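Local coordinates for putative lipoprotein (Clostridium perfringens ATCC 13124, PDB 4R7R), which is of unknown function but, as a putative lipoprotein of the DUF4883 family, is probably attached to the cell membrane, at residues D88-L93 against D103-K108; K67-I72 against I83-G87; N22-R26 against V43-D47; V36-D42 against Y122-K126. All blocks are in the same frame, centred on the assembly; numbering follows the deposited sequence.

Contact 1: residues D88-L93 against D103-K108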
loop_
_atom_site.group_PDB
_atom_site.type_symbol
_atom_site.label_atom_id
_atom_site.label_comp_id
_atom_site.label_asym_id
_atom_site.label_seq_id
_atom_site.Cartn_x
_atom_site.Cartn_y
_atom_site.Cartn_z
ATOM N N ASP A 88 -2.761 3.047 12.899
ATOM C CA ASP A 88 -2.236 1.839 13.535
ATOM C C ASP A 88 -1.516 0.886 12.600
ATOM O O ASP A 88 -1.447 -0.305 12.895
ATOM C CB ASP A 88 -3.363 1.071 14.222
ATOM C CG ASP A 88 -3.792 1.708 15.517
ATOM O OD1 ASP A 88 -3.353 2.856 15.808
ATOM O OD2 ASP A 88 -4.571 1.051 16.248
ATOM N N ASP A 89 -1.004 1.401 11.484
ATOM C CA ASP A 89 -0.210 0.608 10.547
ATOM C C ASP A 89 -1.055 -0.422 9.799
ATOM O O ASP A 89 -0.535 -1.391 9.239
ATOM C CB ASP A 89 0.956 -0.077 11.271
ATOM C CG ASP A 89 2.056 0.895 11.627
ATOM O OD1 ASP A 89 2.238 1.858 10.849
ATOM O OD2 ASP A 89 2.730 0.713 12.674
ATOM N N LEU A 90 -2.361 -0.191 9.782
ATOM C CA LEU A 90 -3.280 -0.961 8.948
ATOM C C LEU A 90 -3.323 -0.393 7.526
ATOM O O LEU A 90 -3.423 0.818 7.335
ATOM C CB LEU A 90 -4.686 -0.950 9.572
ATOM C CG LEU A 90 -5.897 -1.527 8.814
ATOM C CD1 LEU A 90 -5.780 -3.050 8.606
ATOM C CD2 LEU A 90 -7.216 -1.169 9.512
ATOM N N ILE A 91 -3.245 -1.263 6.525
ATOM C CA ILE A 91 -3.381 -0.838 5.136
ATOM C C ILE A 91 -4.254 -1.844 4.383
ATOM O O ILE A 91 -4.460 -2.965 4.853
ATOM C CB ILE A 91 -2.015 -0.721 4.418
ATOM C CG1 ILE A 91 -1.447 -2.105 4.125
ATOM C CG2 ILE A 91 -1.002 0.090 5.227
ATOM C CD1 ILE A 91 -0.284 -2.071 3.177
ATOM N N THR A 92 -4.790 -1.434 3.235
ATOM C CA THR A 92 -5.453 -2.361 2.327
ATOM C C THR A 92 -4.796 -2.214 0.964
ATOM O O THR A 92 -4.197 -1.176 0.665
ATOM C CB THR A 92 -6.973 -2.119 2.188
ATOM O OG1 THR A 92 -7.218 -0.828 1.611
ATOM C CG2 THR A 92 -7.682 -2.253 3.539
ATOM N N LEU A 93 -4.920 -3.249 0.143
ATOM C CA LEU A 93 -4.187 -3.336 -1.106
ATOM C C LEU A 93 -5.040 -4.101 -2.115
ATOM O O LEU A 93 -5.545 -5.207 -1.818
ATOM C CB LEU A 93 -2.832 -4.029 -0.879
ATOM C CG LEU A 93 -1.743 -3.957 -1.964
ATOM C CD1 LEU A 93 -0.382 -4.284 -1.356
ATOM C CD2 LEU A 93 -2.036 -4.895 -3.136
ATOM N N ASP A 103 -6.855 -7.065 -0.046
ATOM C CA ASP A 103 -5.891 -7.591 0.920
ATOM C C ASP A 103 -5.858 -6.696 2.175
ATOM O O ASP A 103 -5.918 -5.463 2.073
ATOM C CB ASP A 103 -4.483 -7.651 0.309
ATOM C CG ASP A 103 -4.211 -8.931 -0.490
ATOM O OD1 ASP A 103 -5.154 -9.636 -0.955
ATOM O OD2 ASP A 103 -3.005 -9.220 -0.664
ATOM N N TYR A 104 -5.750 -7.301 3.351
ATOM C CA TYR A 104 -5.622 -6.531 4.587
ATOM C C TYR A 104 -4.314 -6.897 5.248
ATOM O O TYR A 104 -4.029 -8.088 5.466
ATOM C CB TYR A 104 -6.800 -6.792 5.546
ATOM C CG TYR A 104 -8.137 -6.286 5.042
ATOM C CD1 TYR A 104 -8.738 -5.153 5.606
ATOM C CD2 TYR A 104 -8.804 -6.939 3.995
ATOM C CE1 TYR A 104 -9.977 -4.683 5.141
ATOM C CE2 TYR A 104 -10.031 -6.475 3.513
ATOM C CZ TYR A 104 -10.616 -5.351 4.088
ATOM O OH TYR A 104 -11.830 -4.903 3.605
ATOM N N LEU A 105 -3.519 -5.886 5.581
ATOM C CA LEU A 105 -2.249 -6.126 6.238
ATOM C C LEU A 105 -2.107 -5.235 7.464
ATOM O O LEU A 105 -2.516 -4.075 7.435
ATOM C CB LEU A 105 -1.077 -5.873 5.287
ATOM C CG LEU A 105 -1.037 -6.471 3.875
ATOM C CD1 LEU A 105 -1.935 -5.744 2.904
ATOM C CD2 LEU A 105 0.390 -6.425 3.352
ATOM N N SER A 106 -1.542 -5.789 8.535
ATOM C CA SER A 106 -1.022 -4.997 9.641
ATOM C C SER A 106 0.495 -4.910 9.499
ATOM O O SER A 106 1.160 -5.917 9.232
ATOM C CB SER A 106 -1.398 -5.610 10.989
ATOM O OG SER A 106 -0.765 -4.917 12.058
ATOM N N LEU A 107 1.043 -3.712 9.688
ATOM C CA LEU A 107 2.469 -3.463 9.453
ATOM C C LEU A 107 3.240 -3.179 10.719
ATOM O O LEU A 107 4.276 -2.531 10.663
ATOM C CB LEU A 107 2.664 -2.275 8.498
ATOM C CG LEU A 107 2.010 -2.412 7.127
ATOM C CD1 LEU A 107 2.399 -1.252 6.195
ATOM C CD2 LEU A 107 2.387 -3.744 6.524
ATOM N N LYS A 108 2.752 -3.637 11.859
ATOM C CA LYS A 108 3.425 -3.308 13.111
ATOM C C LYS A 108 4.836 -3.917 13.227
ATOM O O LYS A 108 5.752 -3.272 13.767
ATOM C CB LYS A 108 2.559 -3.729 14.298
ATOM C CG LYS A 108 1.481 -2.716 14.609
ATOM C CD LYS A 108 0.191 -3.372 15.056
ATOM C CE LYS A 108 -0.919 -2.336 15.187
ATOM N NZ LYS A 108 -0.454 -1.126 15.938
#
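Residues Leu90 to Leu93 and Asp103 to Ser106 lie side by side as antiparallel strands, 4.8 Å apart between axes. The side chains of Ile91, Leu93, Asp103 and Leu105 form one face. On it, Leu105 CD1 pushes into the hollow between Ile91 and Leu93, 3.9 Å from Ile91 CG1 and 4.2 Å from Leu93 CB. Ile91 in turn fills the gap between Leu105 and Leu107, with Ile91 CG2 3.8 Å from Leu107 CD1. On the other face Thr92 CG2 is a small bump over one face of the Tyr104 ring. It lies 4.1 Å from the ring centroid, a CH-pi contact. This pairing is the beta hairpin of strands 90-95 and 103-106, in an antiparallel sheet. Ile91 and Leu105 are a hydrogen-bonded pair: Ile91 N to Leu105 O is 3.0 Å, Leu105 N to Ile91 O 3.2 Å. Leu93 pairs likewise with Asp103. At Asp88 and Asp89, before Leu90, phi is positive (58° and 70°), so the backbone turns there. Asp89 O accepts from Leu107 N at 2.8 Å. Asp89 also forms a salt bridge with Lys115. The Lys108 side chain reaches back to Asp88, its CE 3.1 Å from Asp88 O.

Contact 2: residues K67-I72 against I83-G87; sequences KPLYKI and IDIYG
Build Lys67 and Pro68 extended, with phi/psi -160/150 and -56/164. Pro68 CA lies over the face of the Tyr86 ring, 4.0 Å from its centroid, a CH-pi contact. Chi1 m of Tyr86 brings the ring to Pro68 CA. Leu69 turns helical (-77/-43), and Leu69 N donates to Ile85 O at 2.6 Å. Tyr70 returns to beta (-140/159). Its N reaches the same Ile85 O weakly, at 3.4 Å, so Leu69 and Tyr70 opposite Ile85 make a classic beta bulge. Ile85 N donates to Tyr70 O at 2.8 Å. From here the strands run antiparallel at 160°, axes 4.8 Å apart. Lys71 faces Asp84 as a non-hydrogen-bonded pair; Lys71 NZ forms a salt bridge with Asp84 OD1 at 2.6 Å. Ile72 pairs with Ile83: Ile72 N to Ile83 O is 2.8 Å, Ile83 N to Ile72 O 2.9 Å. Ile72 CD1 lies 4.0 Å from Ile85 CD1. This hairpin sits between strands 24-29 and 90-95, with helix 116-125 against Tyr70 and Ile85.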
loop_
_atom_site.group_PDB
_atom_site.type_symbol
_atom_site.label_atom_id
_atom_site.label_comp_id
_atom_site.label_asym_id
_atom_site.label_seq_id
_atom_site.Cartn_x
_atom_site.Cartn_y
_atom_site.Cartn_z
ATOM N N LYS A 67 -12.683 6.738 6.028
ATOM C CA LYS A 67 -11.735 6.886 4.928
ATOM C C LYS A 67 -10.283 6.758 5.363
ATOM O O LYS A 67 -9.926 7.099 6.494
ATOM C CB LYS A 67 -11.949 8.227 4.208
ATOM C CG LYS A 67 -11.547 9.475 4.976
ATOM C CD LYS A 67 -11.954 10.718 4.195
ATOM C CE LYS A 67 -11.724 11.997 4.984
ATOM N NZ LYS A 67 -12.085 13.193 4.162
ATOM N N PRO A 68 -9.438 6.262 4.451
ATOM C CA PRO A 68 -7.998 6.225 4.686
ATOM C C PRO A 68 -7.444 7.600 5.009
ATOM O O PRO A 68 -8.101 8.619 4.780
ATOM C CB PRO A 68 -7.433 5.725 3.347
ATOM C CG PRO A 68 -8.507 6.020 2.352
ATOM C CD PRO A 68 -9.775 5.803 3.097
ATOM N N LEU A 69 -6.233 7.619 5.546
ATOM C CA LEU A 69 -5.502 8.851 5.703
ATOM C C LEU A 69 -4.933 9.250 4.340
ATOM O O LEU A 69 -4.995 10.412 3.924
ATOM C CB LEU A 69 -4.396 8.673 6.745
ATOM C CG LEU A 69 -4.930 8.322 8.142
ATOM C CD1 LEU A 69 -3.788 8.165 9.124
ATOM C CD2 LEU A 69 -5.953 9.354 8.654
ATOM N N TYR A 70 -4.395 8.260 3.641
ATOM C CA TYR A 70 -3.737 8.478 2.369
ATOM C C TYR A 70 -4.074 7.363 1.396
ATOM O O TYR A 70 -4.419 6.237 1.798
ATOM C CB TYR A 70 -2.215 8.527 2.521
ATOM C CG TYR A 70 -1.672 9.589 3.442
ATOM C CD1 TYR A 70 -1.596 10.924 3.035
ATOM C CD2 TYR A 70 -1.199 9.255 4.704
ATOM C CE1 TYR A 70 -1.078 11.901 3.877
ATOM C CE2 TYR A 70 -0.669 10.226 5.546
ATOM C CZ TYR A 70 -0.615 11.545 5.128
ATOM O OH TYR A 70 -0.104 12.498 5.972
ATOM N N LYS A 71 -3.903 7.673 0.119
ATOM C CA LYS A 71 -4.100 6.713 -0.940
ATOM C C LYS A 71 -2.848 6.700 -1.811
ATOM O O LYS A 71 -2.390 7.745 -2.296
ATOM C CB LYS A 71 -5.343 7.078 -1.745
ATOM C CG LYS A 71 -6.176 5.908 -2.201
ATOM C CD LYS A 71 -7.497 6.383 -2.838
ATOM C CE LYS A 71 -8.324 5.194 -3.281
ATOM N NZ LYS A 71 -8.906 4.482 -2.124
ATOM N N ILE A 72 -2.284 5.512 -1.976
ATOM C CA ILE A 72 -1.124 5.300 -2.824
ATOM C C ILE A 72 -1.510 4.636 -4.170
ATOM O O ILE A 72 -2.031 3.509 -4.208
ATOM C CB ILE A 72 -0.082 4.439 -2.079
ATOM C CG1 ILE A 72 0.323 5.120 -0.758
ATOM C CG2 ILE A 72 1.122 4.154 -2.970
ATOM C CD1 ILE A 72 1.450 4.403 0.063
ATOM N N ILE A 83 -3.045 1.250 -2.641
ATOM C CA ILE A 83 -2.878 0.953 -1.227
ATOM C C ILE A 83 -3.550 2.055 -0.402
ATOM O O ILE A 83 -3.200 3.241 -0.527
ATOM C CB ILE A 83 -1.398 0.843 -0.814
ATOM C CG1 ILE A 83 -0.634 -0.083 -1.756
ATOM C CG2 ILE A 83 -1.279 0.352 0.633
ATOM C CD1 ILE A 83 0.857 -0.122 -1.481
ATOM N N ASP A 84 -4.521 1.677 0.425
ATOM C CA ASP A 84 -5.150 2.653 1.301
ATOM C C ASP A 84 -4.415 2.649 2.644
ATOM O O ASP A 84 -4.179 1.584 3.215
ATOM C CB ASP A 84 -6.643 2.352 1.482
ATOM C CG ASP A 84 -7.456 2.587 0.203
ATOM O OD1 ASP A 84 -7.056 3.455 -0.611
ATOM O OD2 ASP A 84 -8.504 1.918 0.011
ATOM N N ILE A 85 -4.037 3.828 3.142
ATOM C CA ILE A 85 -3.325 3.912 4.417
ATOM C C ILE A 85 -4.232 4.365 5.574
ATOM O O ILE A 85 -4.771 5.478 5.554
ATOM C CB ILE A 85 -2.124 4.881 4.307
ATOM C CG1 ILE A 85 -1.264 4.536 3.081
ATOM C CG2 ILE A 85 -1.312 4.880 5.589
ATOM C CD1 ILE A 85 -0.806 3.103 3.072
ATOM N N TYR A 86 -4.399 3.507 6.578
ATOM C CA TYR A 86 -5.166 3.863 7.780
ATOM C C TYR A 86 -4.274 4.048 9.008
ATOM O O TYR A 86 -3.039 4.040 8.913
ATOM C CB TYR A 86 -6.216 2.795 8.084
ATOM C CG TYR A 86 -7.181 2.594 6.950
ATOM C CD1 TYR A 86 -8.392 3.280 6.907
ATOM C CD2 TYR A 86 -6.862 1.749 5.903
ATOM C CE1 TYR A 86 -9.266 3.112 5.866
ATOM C CE2 TYR A 86 -7.726 1.569 4.857
ATOM C CZ TYR A 86 -8.930 2.253 4.840
ATOM O OH TYR A 86 -9.775 2.061 3.778
ATOM N N GLY A 87 -4.906 4.211 10.165
ATOM C CA GLY A 87 -4.176 4.336 11.413
ATOM C C GLY A 87 -3.621 3.005 11.884
ATOM O O GLY A 87 -3.948 1.964 11.321
#

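Contact 3: residues N22-R26 against V43-D47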
loop_
_atom_site.group_PDB
_atom_site.type_symbol
_atom_site.label_atom_id
_atom_site.label_comp_id
_atom_site.label_asym_id
_atom_site.label_seq_id
_atom_site.Cartn_x
_atom_site.Cartn_y
_atom_site.Cartn_z
ATOM N N ASN A 22 9.438 -1.486 -12.963
ATOM C CA ASN A 22 9.337 -0.050 -13.199
ATOM C C ASN A 22 7.984 0.496 -12.757
ATOM O O ASN A 22 6.985 0.309 -13.447
ATOM C CB ASN A 22 9.562 0.273 -14.683
ATOM C CG ASN A 22 11.017 0.104 -15.111
ATOM O OD1 ASN A 22 11.922 0.100 -14.274
ATOM N ND2 ASN A 22 11.247 -0.023 -16.422
ATOM N N ILE A 23 7.948 1.173 -11.611
ATOM C CA ILE A 23 6.695 1.742 -11.130
ATOM C C ILE A 23 6.759 3.255 -10.917
ATOM O O ILE A 23 7.818 3.830 -10.673
ATOM C CB ILE A 23 6.215 1.074 -9.797
ATOM C CG1 ILE A 23 7.183 1.339 -8.641
ATOM C CG2 ILE A 23 5.991 -0.425 -9.986
ATOM C CD1 ILE A 23 6.637 0.881 -7.304
ATOM N N LYS A 24 5.598 3.886 -11.039
ATOM C CA LYS A 24 5.414 5.263 -10.623
ATOM C C LYS A 24 4.422 5.275 -9.473
ATOM O O LYS A 24 3.489 4.467 -9.443
ATOM C CB LYS A 24 4.908 6.125 -11.778
ATOM C CG LYS A 24 5.943 6.406 -12.837
ATOM C CD LYS A 24 5.306 7.057 -14.048
ATOM C CE LYS A 24 6.367 7.590 -15.006
ATOM N NZ LYS A 24 5.764 8.200 -16.227
ATOM N N ILE A 25 4.621 6.180 -8.521
ATOM C CA ILE A 25 3.716 6.250 -7.389
ATOM C C ILE A 25 3.085 7.625 -7.274
ATOM O O ILE A 25 3.736 8.641 -7.451
ATOM C CB ILE A 25 4.422 5.905 -6.076
ATOM C CG1 ILE A 25 4.959 4.475 -6.119
ATOM C CG2 ILE A 25 3.459 6.045 -4.919
ATOM C CD1 ILE A 25 5.845 4.144 -4.931
ATOM N N ARG A 26 1.790 7.633 -6.999
ATOM C CA ARG A 26 1.073 8.856 -6.731
ATOM C C ARG A 26 0.488 8.781 -5.350
ATOM O O ARG A 26 -0.132 7.788 -5.006
ATOM C CB ARG A 26 -0.033 9.068 -7.744
ATOM C CG ARG A 26 0.249 10.171 -8.696
ATOM C CD ARG A 26 -0.795 10.197 -9.791
ATOM N NE ARG A 26 -1.052 8.876 -10.366
ATOM C CZ ARG A 26 -2.230 8.262 -10.318
ATOM N NH1 ARG A 26 -3.263 8.848 -9.716
ATOM N NH2 ARG A 26 -2.378 7.067 -10.877
ATOM N N VAL A 43 10.924 5.822 -4.551
ATOM C CA VAL A 43 9.970 4.872 -5.095
ATOM C C VAL A 43 10.268 3.424 -4.659
ATOM O O VAL A 43 9.382 2.573 -4.679
ATOM C CB VAL A 43 9.932 4.995 -6.648
ATOM C CG1 VAL A 43 10.454 3.733 -7.349
ATOM C CG2 VAL A 43 8.536 5.354 -7.107
ATOM N N ARG A 44 11.498 3.162 -4.220
ATOM C CA ARG A 44 11.908 1.810 -3.839
ATOM C C ARG A 44 11.173 1.302 -2.603
ATOM O O ARG A 44 11.331 0.131 -2.225
ATOM C CB ARG A 44 13.420 1.739 -3.593
ATOM C CG ARG A 44 13.956 2.683 -2.520
ATOM C CD ARG A 44 15.410 2.345 -2.180
ATOM N NE ARG A 44 15.506 1.061 -1.485
ATOM C CZ ARG A 44 16.605 0.311 -1.418
ATOM N NH1 ARG A 44 17.724 0.699 -2.017
ATOM N NH2 ARG A 44 16.576 -0.841 -0.755
ATOM N N ILE A 45 10.375 2.184 -1.996
ATOM C CA ILE A 45 9.589 1.880 -0.802
ATOM C C ILE A 45 8.714 0.654 -1.002
ATOM O O ILE A 45 8.564 -0.143 -0.086
ATOM C CB ILE A 45 8.683 3.096 -0.367
ATOM C CG1 ILE A 45 7.921 2.774 0.922
ATOM C CG2 ILE A 45 7.717 3.517 -1.491
ATOM C CD1 ILE A 45 8.809 2.654 2.153
ATOM N N ILE A 46 8.152 0.486 -2.193
ATOM C CA ILE A 46 7.202 -0.606 -2.412
ATOM C C ILE A 46 7.925 -1.932 -2.444
ATOM O O ILE A 46 7.538 -2.881 -1.762
ATOM C CB ILE A 46 6.398 -0.431 -3.715
ATOM C CG1 ILE A 46 5.622 0.888 -3.681
ATOM C CG2 ILE A 46 5.432 -1.607 -3.915
ATOM C CD1 ILE A 46 4.979 1.201 -2.324
ATOM N N ASP A 47 8.981 -2.001 -3.232
ATOM C CA ASP A 47 9.792 -3.197 -3.271
ATOM C C ASP A 47 10.332 -3.625 -1.886
ATOM O O ASP A 47 10.331 -4.816 -1.538
ATOM C CB ASP A 47 10.946 -2.986 -4.219
ATOM C CG ASP A 47 11.577 -4.270 -4.621
ATOM O OD1 ASP A 47 10.814 -5.198 -4.991
ATOM O OD2 ASP A 47 12.824 -4.359 -4.543
#
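Helix-on-sheet packing is at work here, as expected of an alpha-beta fold. Ile23, just before strand 24-29, and Ile25, within it, point to the same side, and residues 43-47 pack against them. Val43, Ile25 and Ile23 bury the most surface in this contact. Val43 points at Ile23 and Ile25. Its CG1 lies 4.3 Å from Ile23 CG1. Its CG2 lies 3.9 Å from the backbone atom Ile23 O and 3.7 Å from Ile25 CD1. One valine thus spans Ile23 and Ile25, two positions apart in the chain. Val38 also touches both Val43 and Ile25 and extends this apolar patch. Ile23 CD1 lies 3.8 Å from Ile46 CG1. The contact between the two segments is made mainly by apolar side chains. Lys24 and Arg26 alternate to the opposite side of the strand, where Arg26 forms salt bridges with Asp75 and Glu35. Ile74, from the adjacent strand 70-75, touches both Ile23 and Ile46. Ile25 CD1 touches two residues of the helix, Ile45 and Ile46. It lies 4.0 Å from Ile45 CG2 and 3.5 Å from Ile46 CG1.

Contact 4: residues V36-D42 against Y122-K126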
loop_
_atom_site.group_PDB
_atom_site.type_symbol
_atom_site.label_atom_id
_atom_site.label_comp_id
_atom_site.label_asym_id
_atom_site.label_seq_id
_atom_site.Cartn_x
_atom_site.Cartn_y
_atom_site.Cartn_z
ATOM N N VAL A 36 0.507 14.212 -4.884
ATOM C CA VAL A 36 1.943 14.388 -5.169
ATOM C C VAL A 36 2.557 13.195 -5.882
ATOM O O VAL A 36 2.100 12.068 -5.728
ATOM C CB VAL A 36 2.795 14.637 -3.895
ATOM C CG1 VAL A 36 2.492 15.968 -3.299
ATOM C CG2 VAL A 36 2.605 13.527 -2.874
ATOM N N ILE A 37 3.606 13.452 -6.653
ATOM C CA ILE A 37 4.366 12.386 -7.298
ATOM C C ILE A 37 5.532 11.952 -6.427
ATOM O O ILE A 37 6.294 12.792 -5.939
ATOM C CB ILE A 37 4.911 12.833 -8.654
ATOM C CG1 ILE A 37 3.764 13.325 -9.529
ATOM C CG2 ILE A 37 5.650 11.686 -9.340
ATOM C CD1 ILE A 37 2.827 12.206 -9.895
ATOM N N VAL A 38 5.682 10.651 -6.220
ATOM C CA VAL A 38 6.829 10.179 -5.453
ATOM C C VAL A 38 8.111 10.277 -6.298
ATOM O O VAL A 38 8.157 9.813 -7.440
ATOM C CB VAL A 38 6.630 8.740 -4.952
ATOM C CG1 VAL A 38 7.937 8.181 -4.404
ATOM C CG2 VAL A 38 5.549 8.713 -3.884
ATOM N N ASP A 39 9.140 10.895 -5.731
ATOM C CA ASP A 39 10.430 11.029 -6.412
ATOM C C ASP A 39 11.052 9.677 -6.745
ATOM O O ASP A 39 10.819 8.691 -6.039
ATOM C CB ASP A 39 11.420 11.834 -5.558
ATOM C CG ASP A 39 11.057 13.297 -5.465
ATOM O OD1 ASP A 39 10.346 13.791 -6.369
ATOM O OD2 ASP A 39 11.497 13.954 -4.499
ATOM N N ASN A 40 11.860 9.654 -7.805
ATOM C CA ASN A 40 12.553 8.447 -8.236
ATOM C C ASN A 40 13.316 7.745 -7.111
ATOM O O ASN A 40 13.292 6.515 -6.994
ATOM C CB ASN A 40 13.514 8.789 -9.365
ATOM C CG ASN A 40 14.593 7.750 -9.536
ATOM O OD1 ASN A 40 15.786 8.036 -9.372
ATOM N ND2 ASN A 40 14.184 6.523 -9.846
ATOM N N GLU A 41 13.982 8.542 -6.286
ATOM C CA GLU A 41 14.814 8.052 -5.194
ATOM C C GLU A 41 14.043 7.343 -4.069
ATOM O O GLU A 41 14.601 6.508 -3.351
ATOM C CB GLU A 41 15.592 9.225 -4.607
ATOM C CG GLU A 41 14.691 10.425 -4.327
ATOM C CD GLU A 41 15.435 11.609 -3.748
ATOM O OE1 GLU A 41 15.572 12.636 -4.462
ATOM O OE2 GLU A 41 15.873 11.511 -2.577
ATOM N N ASP A 42 12.768 7.692 -3.911
ATOM C CA ASP A 42 11.949 7.174 -2.820
ATOM C C ASP A 42 11.075 6.006 -3.245
ATOM O O ASP A 42 10.562 5.276 -2.404
ATOM C CB ASP A 42 11.061 8.278 -2.253
ATOM C CG ASP A 42 11.853 9.365 -1.557
ATOM O OD1 ASP A 42 12.850 9.040 -0.871
ATOM O OD2 ASP A 42 11.472 10.547 -1.698
ATOM N N TYR A 122 6.135 12.173 5.067
ATOM C CA TYR A 122 7.467 12.573 4.645
ATOM C C TYR A 122 7.510 13.041 3.181
ATOM O O TYR A 122 8.150 14.057 2.879
ATOM C CB TYR A 122 8.446 11.415 4.869
ATOM C CG TYR A 122 9.641 11.422 3.952
ATOM C CD1 TYR A 122 10.726 12.257 4.186
ATOM C CD2 TYR A 122 9.687 10.580 2.851
ATOM C CE1 TYR A 122 11.817 12.258 3.337
ATOM C CE2 TYR A 122 10.769 10.574 1.999
ATOM C CZ TYR A 122 11.831 11.407 2.245
ATOM O OH TYR A 122 12.903 11.381 1.371
ATOM N N VAL A 123 6.844 12.323 2.273
ATOM C CA VAL A 123 6.848 12.731 0.867
ATOM C C VAL A 123 6.216 14.107 0.705
ATOM O O VAL A 123 6.748 14.962 -0.004
ATOM C CB VAL A 123 6.102 11.745 -0.040
ATOM C CG1 VAL A 123 5.924 12.357 -1.428
ATOM C CG2 VAL A 123 6.847 10.427 -0.122
ATOM N N PHE A 124 5.103 14.325 1.403
ATOM C CA PHE A 124 4.412 15.606 1.372
ATOM C C PHE A 124 5.214 16.753 1.997
ATOM O O PHE A 124 5.126 17.900 1.533
ATOM C CB PHE A 124 3.056 15.489 2.077
ATOM C CG PHE A 124 1.987 14.890 1.222
ATOM C CD1 PHE A 124 1.616 13.564 1.375
ATOM C CD2 PHE A 124 1.365 15.642 0.246
ATOM C CE1 PHE A 124 0.634 12.992 0.580
ATOM C CE2 PHE A 124 0.378 15.082 -0.559
ATOM C CZ PHE A 124 0.012 13.749 -0.393
ATOM N N ASN A 125 5.978 16.471 3.049
ATOM C CA ASN A 125 6.669 17.565 3.743
ATOM C C ASN A 125 7.898 17.973 2.951
ATOM O O ASN A 125 8.301 19.129 2.958
ATOM C CB ASN A 125 7.034 17.178 5.176
ATOM C CG ASN A 125 5.799 17.027 6.077
ATOM O OD1 ASN A 125 4.789 17.731 5.899
ATOM N ND2 ASN A 125 5.878 16.105 7.046
ATOM N N LYS A 126 8.478 17.004 2.260
ATOM C CA LYS A 126 9.479 17.270 1.239
ATOM C C LYS A 126 8.979 18.305 0.233
ATOM O O LYS A 126 9.620 19.331 0.013
ATOM C CB LYS A 126 9.829 15.976 0.520
ATOM C CG LYS A 126 11.274 15.579 0.589
ATOM C CD LYS A 126 11.405 14.227 -0.047
ATOM C CE LYS A 126 12.808 13.980 -0.542
ATOM N NZ LYS A 126 12.819 12.801 -1.453
#
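Lys126, the last modelled residue, ends in a cluster of acids. Its NZ donates to Asp42 OD2 at 2.6 Å, a short salt bridge. The same NZ lies 3.5 Å from Asp39 OD2 and 3.5 Å from Glu41 OE2, two longer salt bridges. One ammonium group is shared by three carboxylates, which the turn at 39-42 gathers, and offsets only part of their charge. The turn is held by Asp42 N donating to Asp39 O at 3.1 Å. The other oxygen of Asp42 is satisfied too: Tyr122 OH donates to Asp42 OD1 at 3.2 Å. Tyr122 OH also accepts a weak hydrogen bond from Lys126 NZ at 3.2 Å. Lys126 N donates to Tyr122 O at 3.0 Å, an i to i+4 bond at the end of the helix. This salt-bridge network lies at the surface. Beside it is an apolar part. Val36 CG2 sits over the face of the Phe124 ring, 3.7 Å from its centroid, and 3.8 Å from Val123 CG1. The contact packs the end of helix 116-125 against edge strand 35-37 and the turn after it. Strand 24-29 lies next to this edge strand, and its Leu27 touches both Val36 and Val123.

Overall arrangement
From the N terminus, contact 3 opens first, on strand 24-29. It closes at 43-47, on helix 45-52. Contact 4 opens inside that loop, at 36-42, and closes near the C terminus, so contacts 3 and 4 cross. Contacts 2 and 1 are both nested in the long loop that contact 4 closes. They are successive hairpins: contact 2 closes at 83-87, before contact 1 opens at 88-93 and closes at 103-108. Strands 80-85 and 90-95 join them in the sheet. Contact 2 touches contact 3 through Ile72 and Ile25, and contact 4 through Tyr70 and Phe124. Contacts 3 and 4 tie helices 45-52 and 116-125 to the sheet, while contacts 1 and 2 join its strands.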